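PDB 5Z6O: protease from Penicillium cyclopium, which hydrolyses peptide bonds as a subtilisin-type serine protease of the proteinase K kind, probably cutting casein, gelatin and type IV collagen. Local coordinates for residues A[113-118]-A[143-148]; A[147-152]-A[176-181]; A[202-207]-A[251-256]. All blocks are in the same frame, centred on the assembly; numbering follows the deposited sequence.

Interaction 1. Residues A[113-118]-A[143-148]; sequences AGMDWA and RAMNDA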
ATOM      1  N   ALA A 113       4.037  17.692   5.220  1.00 11.61           N
ATOM      2  CA  ALA A 113       4.521  18.457   4.064  1.00 12.50           C
ATOM      3  C   ALA A 113       4.590  17.586   2.809  1.00 16.01           C
ATOM      4  O   ALA A 113       4.248  18.042   1.706  1.00 14.85           O
ATOM      5  CB  ALA A 113       5.896  19.067   4.383  1.00 11.32           C
ATOM      6  N   GLY A 114       4.996  16.320   2.956  1.00 14.88           N
ATOM      7  CA  GLY A 114       5.015  15.437   1.789  1.00 14.50           C
ATOM      8  C   GLY A 114       3.622  15.098   1.287  1.00 11.51           C
ATOM      9  O   GLY A 114       3.371  15.052   0.071  1.00 13.20           O
ATOM     10  N   MET A 115       2.685  14.877   2.220  1.00 11.37           N
ATOM     11  CA  MET A 115       1.297  14.617   1.833  1.00  9.06           C
ATOM     12  C   MET A 115       0.703  15.793   1.078  1.00 12.81           C
ATOM     13  O   MET A 115       0.020  15.611   0.050  1.00 17.09           O
ATOM     14  CB  MET A 115       0.453  14.320   3.079  1.00 10.67           C
ATOM     15  CG  MET A 115       0.959  13.119   3.857  1.00 13.65           C
ATOM     16  SD  MET A 115       0.215  12.964   5.480  1.00 18.08           S
ATOM     17  CE  MET A 115      -1.458  12.632   5.002  1.00 16.37           C
ATOM     18  N   ASP A 116       0.949  17.006   1.596  1.00 12.97           N
ATOM     19  CA  ASP A 116       0.469  18.217   0.944  0.59 16.55           C
ATOM     20  C   ASP A 116       1.052  18.364  -0.458  1.00 14.43           C
ATOM     21  O   ASP A 116       0.332  18.731  -1.411  1.00 17.83           O
ATOM     22  CB  ASP A 116       0.829  19.439   1.799  0.59 17.42           C
ATOM     23  CG  ASP A 116      -0.079  19.619   3.015  0.59 19.29           C
ATOM     24  OD1 ASP A 116      -1.065  18.861   3.203  0.59 23.19           O
ATOM     25  OD2 ASP A 116       0.219  20.534   3.800  0.59 19.68           O
ATOM     26  N   TRP A 117       2.358  18.095  -0.606  1.00 13.93           N
ATOM     27  CA  TRP A 117       2.978  18.158  -1.931  1.00 15.69           C
ATOM     28  C   TRP A 117       2.286  17.212  -2.898  1.00 18.29           C
ATOM     29  O   TRP A 117       1.997  17.572  -4.055  1.00 14.85           O
ATOM     30  CB  TRP A 117       4.465  17.824  -1.838  1.00 17.18           C
ATOM     31  CG  TRP A 117       5.129  17.861  -3.170  1.00 19.43           C
ATOM     32  CD1 TRP A 117       5.805  18.915  -3.726  1.00 23.10           C
ATOM     33  CD2 TRP A 117       5.152  16.802  -4.150  1.00 14.23           C
ATOM     34  NE1 TRP A 117       6.241  18.578  -5.000  1.00 22.25           N
ATOM     35  CE2 TRP A 117       5.857  17.287  -5.281  1.00 17.35           C
ATOM     36  CE3 TRP A 117       4.649  15.503  -4.179  1.00 17.05           C
ATOM     37  CZ2 TRP A 117       6.062  16.510  -6.424  1.00 20.00           C
ATOM     38  CZ3 TRP A 117       4.867  14.717  -5.325  1.00 14.64           C
ATOM     39  CH2 TRP A 117       5.560  15.231  -6.428  1.00 19.50           C
ATOM     40  N   ALA A 118       1.993  15.995  -2.435  1.00 13.77           N
ATOM     41  CA  ALA A 118       1.406  15.002  -3.332  1.00 10.61           C
ATOM     42  C   ALA A 118       0.006  15.409  -3.783  1.00 13.55           C
ATOM     43  O   ALA A 118      -0.384  15.175  -4.942  1.00 14.76           O
ATOM     44  CB  ALA A 118       1.400  13.644  -2.635  1.00 11.23           C
ATOM     45  N   ARG A 143      -4.101  14.601  16.183  1.00 13.49           N
ATOM     46  CA  ARG A 143      -5.207  15.212  15.452  1.00 14.43           C
ATOM     47  C   ARG A 143      -4.715  15.824  14.138  1.00 10.55           C
ATOM     48  O   ARG A 143      -5.379  15.695  13.105  1.00 14.49           O
ATOM     49  CB  ARG A 143      -5.924  16.267  16.324  1.00 11.20           C
ATOM     50  CG  ARG A 143      -6.999  17.076  15.593  1.00 10.84           C
ATOM     51  CD  ARG A 143      -8.168  16.186  15.170  1.00 13.17           C
ATOM     52  NE  ARG A 143      -9.119  16.961  14.378  1.00 17.33           N
ATOM     53  CZ  ARG A 143     -10.156  17.622  14.893  1.00 22.90           C
ATOM     54  NH1 ARG A 143     -10.959  18.313  14.098  1.00 22.39           N
ATOM     55  NH2 ARG A 143     -10.375  17.634  16.217  1.00 20.64           N
ATOM     56  N   ALA A 144      -3.551  16.453  14.151  1.00 10.55           N
ATOM     57  CA  ALA A 144      -3.041  17.100  12.944  1.00 12.16           C
ATOM     58  C   ALA A 144      -2.757  16.070  11.846  1.00 11.23           C
ATOM     59  O   ALA A 144      -3.071  16.292  10.671  1.00 11.58           O
ATOM     60  CB  ALA A 144      -1.769  17.878  13.251  1.00 15.76           C
ATOM     61  N   MET A 145      -2.140  14.960  12.209  1.00 17.60           N
ATOM     62  CA  MET A 145      -1.912  13.909  11.215  1.00 12.63           C
ATOM     63  C   MET A 145      -3.230  13.332  10.690  1.00 11.59           C
ATOM     64  O   MET A 145      -3.372  13.086   9.478  1.00 10.92           O
ATOM     65  CB  MET A 145      -1.012  12.836  11.822  1.00 13.88           C
ATOM     66  CG  MET A 145      -0.837  11.598  10.947  1.00 19.23           C
ATOM     67  SD  MET A 145       0.143  12.088   9.511  1.00 24.02           S
ATOM     68  CE  MET A 145       1.635  12.581  10.338  1.00 19.90           C
ATOM     69  N   ASN A 146      -4.224  13.119  11.567  1.00  8.34           N
ATOM     70  CA  ASN A 146      -5.517  12.630  11.102  1.00 10.91           C
ATOM     71  C   ASN A 146      -6.209  13.630  10.187  1.00 12.03           C
ATOM     72  O   ASN A 146      -6.816  13.235   9.185  1.00 12.80           O
ATOM     73  CB  ASN A 146      -6.423  12.294  12.278  1.00 11.61           C
ATOM     74  CG  ASN A 146      -6.101  10.952  12.897  1.00 16.11           C
ATOM     75  OD1 ASN A 146      -5.063  10.355  12.619  1.00 14.07           O
ATOM     76  ND2 ASN A 146      -7.008  10.452  13.705  1.00 11.52           N
ATOM     77  N   ASP A 147      -6.133  14.937  10.508  1.00  7.72           N
ATOM     78  CA  ASP A 147      -6.703  15.952   9.612  1.00 11.86           C
ATOM     79  C   ASP A 147      -6.033  15.924   8.246  1.00  9.97           C
ATOM     80  O   ASP A 147      -6.704  16.101   7.212  1.00 14.66           O
ATOM     81  CB  ASP A 147      -6.534  17.359  10.178  1.00 12.32           C
ATOM     82  CG  ASP A 147      -7.398  17.604  11.406  1.00 15.81           C
ATOM     83  OD1 ASP A 147      -8.345  16.827  11.638  1.00 17.55           O
ATOM     84  OD2 ASP A 147      -7.078  18.591  12.113  1.00 19.38           O
ATOM     85  N   ALA A 148      -4.702  15.827   8.235  1.00 10.96           N
ATOM     86  CA  ALA A 148      -3.982  15.811   6.962  1.00 12.19           C
ATOM     87  C   ALA A 148      -4.404  14.611   6.120  1.00 13.21           C
ATOM     88  O   ALA A 148      -4.605  14.734   4.900  1.00 12.62           O
ATOM     89  CB  ALA A 148      -2.484  15.783   7.215  1.00 11.86           C
TER
HETATM   90  O   HOH W   1      -3.194  16.820   3.268  1.00 32.90           O
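Two neighbouring helices of the subtilisin alpha/beta core, 108-124 and 143-154, meet where M115 of the first reaches across to M145 and A148 of the second. M115 does most of the reaching. Its CG lies anti to the carbonyl carbon (chi1 -59°) and the chain runs out extended until it bends at chi3, which turns the end methyl onto the backbone of the other helix. There CE sits 3.7 Å from A148 C and 4.0 Å from A148 CB, so the methyl covers both the peptide carbon and the side chain of that alanine. The M145 side chain, folded at chi2 and chi3, crosses that of M115 at about a right angle, and the two sulfurs, M115 SD and M145 SD, come within 4.1 Å. Each helix belongs to a beta-alpha-beta crossover, 108-124 linking strand 93-98 to 131-135 and 143-154 linking 131-135 to 157-162. The methionine pair therefore fills the seam between successive crossovers, with M115 also lying on M135 of the sheet and M145 against V111 and I112. Beside this apolar patch, a water donates to A148 O at 3.0 Å; its link to D116, modelled in two conformers, is doubtful. At the start of the second helix, R143 NE makes a salt bridge one turn on to D147 OD1 (2.9 Å), which lies in the guanidinium plane.

Interaction 2. Residues A[147-152]-A[176-181]; sequences DAAANV and ASAPNV. With CA (calcium ion), chain B.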
ATOM      1  N   ASP A 147      -6.133  14.937  10.508  1.00  7.72           N
ATOM      2  CA  ASP A 147      -6.703  15.952   9.612  1.00 11.86           C
ATOM      3  C   ASP A 147      -6.033  15.924   8.246  1.00  9.97           C
ATOM      4  O   ASP A 147      -6.704  16.101   7.212  1.00 14.66           O
ATOM      5  CB  ASP A 147      -6.534  17.359  10.178  1.00 12.32           C
ATOM      6  CG  ASP A 147      -7.398  17.604  11.406  1.00 15.81           C
ATOM      7  OD1 ASP A 147      -8.345  16.827  11.638  1.00 17.55           O
ATOM      8  OD2 ASP A 147      -7.078  18.591  12.113  1.00 19.38           O
ATOM      9  N   ALA A 148      -4.702  15.827   8.235  1.00 10.96           N
ATOM     10  CA  ALA A 148      -3.982  15.811   6.962  1.00 12.19           C
ATOM     11  C   ALA A 148      -4.404  14.611   6.120  1.00 13.21           C
ATOM     12  O   ALA A 148      -4.605  14.734   4.900  1.00 12.62           O
ATOM     13  CB  ALA A 148      -2.484  15.783   7.215  1.00 11.86           C
ATOM     14  N   ALA A 149      -4.509  13.442   6.753  1.00  9.54           N
ATOM     15  CA  ALA A 149      -4.941  12.238   6.024  1.00 12.85           C
ATOM     16  C   ALA A 149      -6.353  12.389   5.466  1.00 13.20           C
ATOM     17  O   ALA A 149      -6.638  12.016   4.300  1.00 14.53           O
ATOM     18  CB  ALA A 149      -4.865  11.018   6.932  1.00 10.90           C
ATOM     19  N   ALA A 150      -7.272  12.908   6.294  1.00 13.67           N
ATOM     20  CA  ALA A 150      -8.633  13.109   5.814  1.00 12.39           C
ATOM     21  C   ALA A 150      -8.651  14.081   4.648  1.00 13.27           C
ATOM     22  O   ALA A 150      -9.441  13.925   3.720  1.00 17.76           O
ATOM     23  CB  ALA A 150      -9.553  13.616   6.936  1.00 14.55           C
ATOM     24  N   ASN A 151      -7.798  15.101   4.687  1.00 16.01           N
ATOM     25  CA  ASN A 151      -7.748  16.045   3.580  1.00 19.67           C
ATOM     26  C   ASN A 151      -7.255  15.381   2.295  1.00 20.59           C
ATOM     27  O   ASN A 151      -7.696  15.744   1.193  1.00 14.88           O
ATOM     28  CB  ASN A 151      -6.848  17.222   3.947  1.00 20.04           C
ATOM     29  CG  ASN A 151      -6.796  18.255   2.856  1.00 34.15           C
ATOM     30  OD1 ASN A 151      -7.810  18.879   2.546  1.00 32.15           O
ATOM     31  ND2 ASN A 151      -5.628  18.423   2.240  1.00 36.63           N
ATOM     32  N   VAL A 152      -6.286  14.462   2.398  1.00 12.39           N
ATOM     33  CA  VAL A 152      -5.855  13.734   1.195  1.00  9.26           C
ATOM     34  C   VAL A 152      -7.058  13.091   0.525  1.00 10.88           C
ATOM     35  O   VAL A 152      -7.240  13.183  -0.702  1.00 14.09           O
ATOM     36  CB  VAL A 152      -4.785  12.677   1.551  1.00 12.01           C
ATOM     37  CG1 VAL A 152      -4.447  11.740   0.344  1.00  8.68           C
ATOM     38  CG2 VAL A 152      -3.536  13.366   2.033  1.00 11.30           C
ATOM     39  N   ALA A 176      -3.731   5.750  11.137  1.00  9.16           N
ATOM     40  CA  ALA A 176      -4.622   4.591  11.042  1.00 12.12           C
ATOM     41  C   ALA A 176      -6.036   4.909  11.500  1.00 12.48           C
ATOM     42  O   ALA A 176      -7.002   4.326  10.984  1.00 14.73           O
ATOM     43  CB  ALA A 176      -4.075   3.431  11.868  1.00 17.94           C
ATOM     44  N   SER A 177      -6.186   5.810  12.481  1.00 13.40           N
ATOM     45  CA  SER A 177      -7.490   6.125  13.044  1.00 13.63           C
ATOM     46  C   SER A 177      -8.206   7.235  12.295  1.00 16.08           C
ATOM     47  O   SER A 177      -9.304   7.621  12.705  1.00 21.05           O
ATOM     48  CB  SER A 177      -7.345   6.515  14.534  1.00 13.22           C
ATOM     49  OG  SER A 177      -6.501   7.630  14.649  1.00 13.28           O
ATOM     50  N   ALA A 178      -7.628   7.746  11.207  1.00 14.48           N
ATOM     51  CA  ALA A 178      -8.162   8.939  10.562  1.00 15.52           C
ATOM     52  C   ALA A 178      -9.448   8.650   9.801  1.00 19.89           C
ATOM     53  O   ALA A 178      -9.671   7.521   9.341  1.00 20.44           O
ATOM     54  CB  ALA A 178      -7.140   9.532   9.586  1.00 16.51           C
ATOM     55  N   PRO A 179     -10.279   9.684   9.594  1.00 23.81           N
ATOM     56  CA  PRO A 179     -11.539   9.492   8.861  1.00 18.73           C
ATOM     57  C   PRO A 179     -11.287   9.135   7.401  1.00 20.65           C
ATOM     58  O   PRO A 179     -10.491   9.786   6.718  1.00 22.18           O
ATOM     59  CB  PRO A 179     -12.238  10.854   8.984  1.00 27.99           C
ATOM     60  CG  PRO A 179     -11.506  11.593  10.091  1.00 25.48           C
ATOM     61  CD  PRO A 179     -10.117  11.082  10.061  1.00 23.73           C
ATOM     62  N   ASN A 180     -11.968   8.088   6.930  1.00 14.83           N
ATOM     63  CA  ASN A 180     -12.078   7.748   5.513  1.00 16.09           C
ATOM     64  C   ASN A 180     -10.828   7.177   4.874  1.00 13.14           C
ATOM     65  O   ASN A 180     -10.812   7.071   3.629  1.00 12.90           O
ATOM     66  CB  ASN A 180     -12.490   8.975   4.688  1.00 24.71           C
ATOM     67  CG  ASN A 180     -13.776   9.577   5.192  1.00 29.58           C
ATOM     68  OD1 ASN A 180     -14.774   8.865   5.352  1.00 35.53           O
ATOM     69  ND2 ASN A 180     -13.755  10.872   5.489  1.00 33.47           N
ATOM     70  N   VAL A 181      -9.788   6.838   5.637  1.00 14.04           N
ATOM     71  CA  VAL A 181      -8.626   6.160   5.060  1.00  5.37           C
ATOM     72  C   VAL A 181      -8.923   4.684   5.027  1.00  7.36           C
ATOM     73  O   VAL A 181      -9.892   4.228   5.634  1.00 10.57           O
ATOM     74  CB  VAL A 181      -7.332   6.436   5.854  1.00 10.95           C
ATOM     75  CG1 VAL A 181      -6.985   7.915   5.823  1.00 13.17           C
ATOM     76  CG2 VAL A 181      -7.457   5.938   7.281  1.00 13.34           C
TER
HETATM   77 CA    CA B 301     -11.790   3.067   6.928  1.00 25.39          CA
HETATM   78  O   HOH W   2     -12.060  12.556   4.136  1.00 35.00           O
HETATM   79  O   HOH W   3     -12.245   5.452   7.969  1.00 35.91           O
HETATM   80  O   HOH W   4     -12.764   3.744   4.883  1.00 22.84           O
HETATM   81  O   HOH W   5     -12.379   2.035   8.843  1.00 20.49           O
HETATM   82  O   HOH W   6     -10.168   3.393   8.528  1.00 18.40           O
HETATM   83  O   HOH W   7     -14.139   2.924   7.455  1.00 30.88           O
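The methyl of A149 is the bump here, and the loop 176-181 supplies the hollow. A149 CB sits over the notch between two apolar groups that lie side by side on the same side of it, 3.8 Å from A178 CB and 3.9 Å from V181 CG1. V181 offers CG1 because that branch stands anti to its carbonyl carbon (chi1 -63°). A178 and V181 can meet the same methyl because they are the two ends of a type II beta turn, whose corner is P179 and N180; N180 takes the positive phi (73°) usual at the third position. One residue along the helix, A150 meets that corner: its CB lies 4.1 Å from P179 CD and 3.9 Å from P179 O, so the small side chain rests against the proline residue through both ring and carbonyl. With alanine at both helix positions the backbones come close, A150 CA and P179 CA being 5.6 Å apart. A water bridges the two segments, donating to A150 O and accepting from N180 ND2 at 2.7 Å. On its other side the turn faces metal: V181 O binds the calcium ion at 2.6 Å, and N180 N donates to a water that is itself a calcium ligand. A valine carbonyl and a chelating aspartate, D204, on calcium recall the proteinase K site, although here P179 O is turned to the helix and five waters make up the shell.

Interaction 3. Residues A[202-207]-A[251-256]; sequences VVDLYA and SACARI. With CA (calcium ion), chain B.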
ATOM      1  N   VAL A 202     -11.374  -0.011  13.487  1.00 16.26           N
ATOM      2  CA  VAL A 202     -10.987   0.901  12.409  1.00 16.85           C
ATOM      3  C   VAL A 202     -10.316   0.171  11.256  1.00 16.05           C
ATOM      4  O   VAL A 202     -10.119   0.774  10.203  1.00 13.55           O
ATOM      5  CB  VAL A 202     -10.027   2.028  12.839  1.00 18.67           C
ATOM      6  CG1 VAL A 202     -10.688   2.899  13.856  1.00 26.93           C
ATOM      7  CG2 VAL A 202      -8.713   1.487  13.371  1.00 14.76           C
ATOM      8  N   VAL A 203      -9.947  -1.099  11.434  1.00 10.02           N
ATOM      9  CA  VAL A 203      -9.322  -1.848  10.346  1.00  9.37           C
ATOM     10  C   VAL A 203     -10.363  -2.161   9.278  1.00 13.03           C
ATOM     11  O   VAL A 203     -11.427  -2.721   9.564  1.00 11.38           O
ATOM     12  CB  VAL A 203      -8.663  -3.123  10.893  1.00 15.30           C
ATOM     13  CG1 VAL A 203      -8.237  -4.060   9.745  1.00 12.20           C
ATOM     14  CG2 VAL A 203      -7.449  -2.752  11.711  1.00 14.13           C
ATOM     15  N   ASP A 204     -10.052  -1.823   8.028  1.00  7.48           N
ATOM     16  CA  ASP A 204     -10.983  -2.077   6.941  1.00  4.99           C
ATOM     17  C   ASP A 204     -10.828  -3.492   6.386  1.00  8.03           C
ATOM     18  O   ASP A 204     -11.826  -4.128   6.002  1.00  9.54           O
ATOM     19  CB  ASP A 204     -10.768  -1.043   5.823  1.00 10.16           C
ATOM     20  CG  ASP A 204     -11.173   0.359   6.269  1.00 14.75           C
ATOM     21  OD1 ASP A 204     -12.393   0.571   6.424  1.00 16.15           O
ATOM     22  OD2 ASP A 204     -10.301   1.200   6.565  1.00 10.91           O
ATOM     23  N   LEU A 205      -9.592  -3.994   6.307  1.00  7.92           N
ATOM     24  CA  LEU A 205      -9.369  -5.375   5.845  1.00 10.48           C
ATOM     25  C   LEU A 205      -7.919  -5.776   6.110  1.00  8.02           C
ATOM     26  O   LEU A 205      -7.085  -4.961   6.508  1.00 10.67           O
ATOM     27  CB  LEU A 205      -9.709  -5.557   4.359  1.00 10.18           C
ATOM     28  CG  LEU A 205      -8.805  -4.853   3.372  1.00 10.24           C
ATOM     29  CD1 LEU A 205      -8.805  -5.638   2.031  1.00 12.16           C
ATOM     30  CD2 LEU A 205      -9.311  -3.434   3.067  1.00 11.83           C
ATOM     31  N   TYR A 206      -7.642  -7.054   5.878  1.00  9.20           N
ATOM     32  CA  TYR A 206      -6.314  -7.663   5.938  1.00  8.91           C
ATOM     33  C   TYR A 206      -5.714  -7.739   4.547  1.00  6.26           C
ATOM     34  O   TYR A 206      -6.430  -7.888   3.552  1.00  7.30           O
ATOM     35  CB  TYR A 206      -6.361  -9.111   6.495  1.00  4.46           C
ATOM     36  CG  TYR A 206      -6.465  -9.175   8.015  1.00  6.80           C
ATOM     37  CD1 TYR A 206      -7.700  -8.967   8.675  1.00  7.37           C
ATOM     38  CD2 TYR A 206      -5.319  -9.421   8.791  1.00  9.22           C
ATOM     39  CE1 TYR A 206      -7.767  -8.998  10.090  1.00 12.23           C
ATOM     40  CE2 TYR A 206      -5.377  -9.469  10.192  1.00  9.31           C
ATOM     41  CZ  TYR A 206      -6.590  -9.265  10.823  1.00 14.26           C
ATOM     42  OH  TYR A 206      -6.584  -9.334  12.197  1.00 12.53           O
ATOM     43  N   ALA A 207      -4.379  -7.721   4.504  1.00  6.79           N
ATOM     44  CA  ALA A 207      -3.653  -8.046   3.287  1.00 11.02           C
ATOM     45  C   ALA A 207      -2.369  -8.719   3.706  1.00  7.19           C
ATOM     46  O   ALA A 207      -1.945  -8.569   4.862  1.00  5.60           O
ATOM     47  CB  ALA A 207      -3.358  -6.788   2.453  1.00  8.19           C
ATOM     48  N   SER A 251     -14.608   5.843  -3.511  1.00 13.67           N
ATOM     49  CA  SER A 251     -15.342   4.584  -3.382  1.00 14.07           C
ATOM     50  C   SER A 251     -14.433   3.353  -3.344  1.00 13.28           C
ATOM     51  O   SER A 251     -14.933   2.218  -3.216  1.00 16.11           O
ATOM     52  CB  SER A 251     -16.352   4.448  -4.541  1.00 19.14           C
ATOM     53  OG  SER A 251     -17.439   5.381  -4.376  1.00 31.58           O
ATOM     54  N   ALA A 252     -13.115   3.546  -3.492  1.00 12.77           N
ATOM     55  CA  ALA A 252     -12.235   2.405  -3.718  1.00 14.00           C
ATOM     56  C   ALA A 252     -12.100   1.549  -2.460  1.00 10.12           C
ATOM     57  O   ALA A 252     -12.046   0.316  -2.546  1.00 12.47           O
ATOM     58  CB  ALA A 252     -10.882   2.904  -4.220  1.00 14.34           C
ATOM     59  N   CYS A 253     -12.044   2.164  -1.267  1.00 10.04           N
ATOM     60  CA  CYS A 253     -11.920   1.306  -0.086  1.00 11.46           C
ATOM     61  C   CYS A 253     -13.167   0.458   0.061  1.00 14.32           C
ATOM     62  O   CYS A 253     -13.087  -0.755   0.319  1.00 10.43           O
ATOM     63  CB  CYS A 253     -11.671   2.159   1.172  1.00 11.67           C
ATOM     64  SG  CYS A 253     -11.192   1.196   2.634  1.00 11.18           S
ATOM     65  N   ALA A 254     -14.342   1.068  -0.174  1.00 10.37           N
ATOM     66  CA  ALA A 254     -15.578   0.307  -0.001  1.00 12.08           C
ATOM     67  C   ALA A 254     -15.680  -0.820  -1.027  1.00  8.40           C
ATOM     68  O   ALA A 254     -16.159  -1.919  -0.700  1.00 12.89           O
ATOM     69  CB  ALA A 254     -16.795   1.235  -0.114  1.00 14.86           C
ATOM     70  N   ARG A 255     -15.198  -0.575  -2.244  1.00 10.52           N
ATOM     71  CA  ARG A 255     -15.236  -1.606  -3.279  1.00 11.52           C
ATOM     72  C   ARG A 255     -14.274  -2.757  -2.959  1.00  8.36           C
ATOM     73  O   ARG A 255     -14.605  -3.935  -3.154  1.00  9.70           O
ATOM     74  CB  ARG A 255     -14.894  -0.977  -4.625  1.00 12.01           C
ATOM     75  CG  ARG A 255     -14.789  -1.975  -5.784  1.00 11.43           C
ATOM     76  CD  ARG A 255     -16.104  -2.715  -6.017  1.00 20.22           C
ATOM     77  NE  ARG A 255     -15.952  -3.549  -7.198  1.00 15.76           N
ATOM     78  CZ  ARG A 255     -16.681  -4.622  -7.446  1.00 18.57           C
ATOM     79  NH1 ARG A 255     -16.448  -5.329  -8.547  1.00 23.53           N
ATOM     80  NH2 ARG A 255     -17.625  -4.988  -6.584  1.00 21.64           N
ATOM     81  N   ILE A 256     -13.077  -2.434  -2.465  1.00 12.07           N
ATOM     82  CA  ILE A 256     -12.146  -3.477  -2.032  1.00 10.66           C
ATOM     83  C   ILE A 256     -12.738  -4.288  -0.886  1.00  9.80           C
ATOM     84  O   ILE A 256     -12.625  -5.518  -0.858  1.00 11.18           O
ATOM     85  CB  ILE A 256     -10.799  -2.847  -1.654  1.00  8.50           C
ATOM     86  CG1 ILE A 256     -10.094  -2.409  -2.924  1.00 12.15           C
ATOM     87  CG2 ILE A 256      -9.934  -3.796  -0.805  1.00 12.63           C
ATOM     88  CD1 ILE A 256      -9.000  -1.368  -2.647  1.00 12.97           C
TER
HETATM   89 CA    CA B 301     -11.790   3.067   6.928  1.00 25.39          CA
HETATM   90  O   HOH W   5     -12.379   2.035   8.843  1.00 20.49           O
HETATM   91  O   HOH W   6     -10.168   3.393   8.528  1.00 18.40           O
HETATM   92  O   HOH W   4     -12.764   3.744   4.883  1.00 22.84           O
HETATM   93  O   HOH W   3     -12.245   5.452   7.969  1.00 35.91           O
HETATM   94  O   HOH W   7     -14.139   2.924   7.455  1.00 30.88           O
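The carboxylate of D204 is the flat group of this contact, with calcium at its oxygen end and the sulfur of C253 over one face. C253 SG lies 3.7 Å from D204 CG and almost equally far from the atoms around it, 3.9 Å from D204 CB and 4.0 Å from D204 OD1 and OD2, as expected for an atom poised above the middle of the plane. The oxygens chelate the calcium as a pair, OD1 at 2.6 Å and OD2 at 2.4 Å, and OD2 also accepts a hydrogen bond from T183 N, so the group's rotation is well fixed. The metal would be expected to hold it ionised. V202 O helps from the second shell, accepting from two of the five waters on the ion. C253 SG stands anti to its own backbone N (chi1 -169°) and from there is joined in a disulfide to C182, the residue before T183. Next to this polar end the contact turns apolar. L205, on the edge strand, crosses I256 at about a right angle, and I256 CG2 touches both arms of the leucine fork, CD1 at 3.6 Å and CD2 more loosely. I256 also rests on V234, A238 and L241 of helix 227-245. Helix 249-259 thus covers the last strand of the parallel sheet, while disulfide and calcium ion sit together at the strand ends, as in proteinase K.

Overall arrangement
Interactions 1 and 2 use the same helix, 143-154, and share D147 and A148; their centres are 8 Å apart. M115 CE of interaction 1 reaches A149 N of interaction 2 at 3.6 Å, and N146 ND2 probably hydrogen-bonds S177 OG at 3.0 Å. The calcium ion then couples interaction 2 to interaction 3, whose centres are 14 Å apart: V181 O and D204 OD2, 3.2 Å from each other, are both ligands. Interactions 1 and 3 do not touch. None of the three contains a residue of the charge relay system: the side chains of M145 and V181 lie about 11 and 12 Å from the bound phenylmethanesulfonic acid, and that of M115 about 11 Å from the side chain of D42.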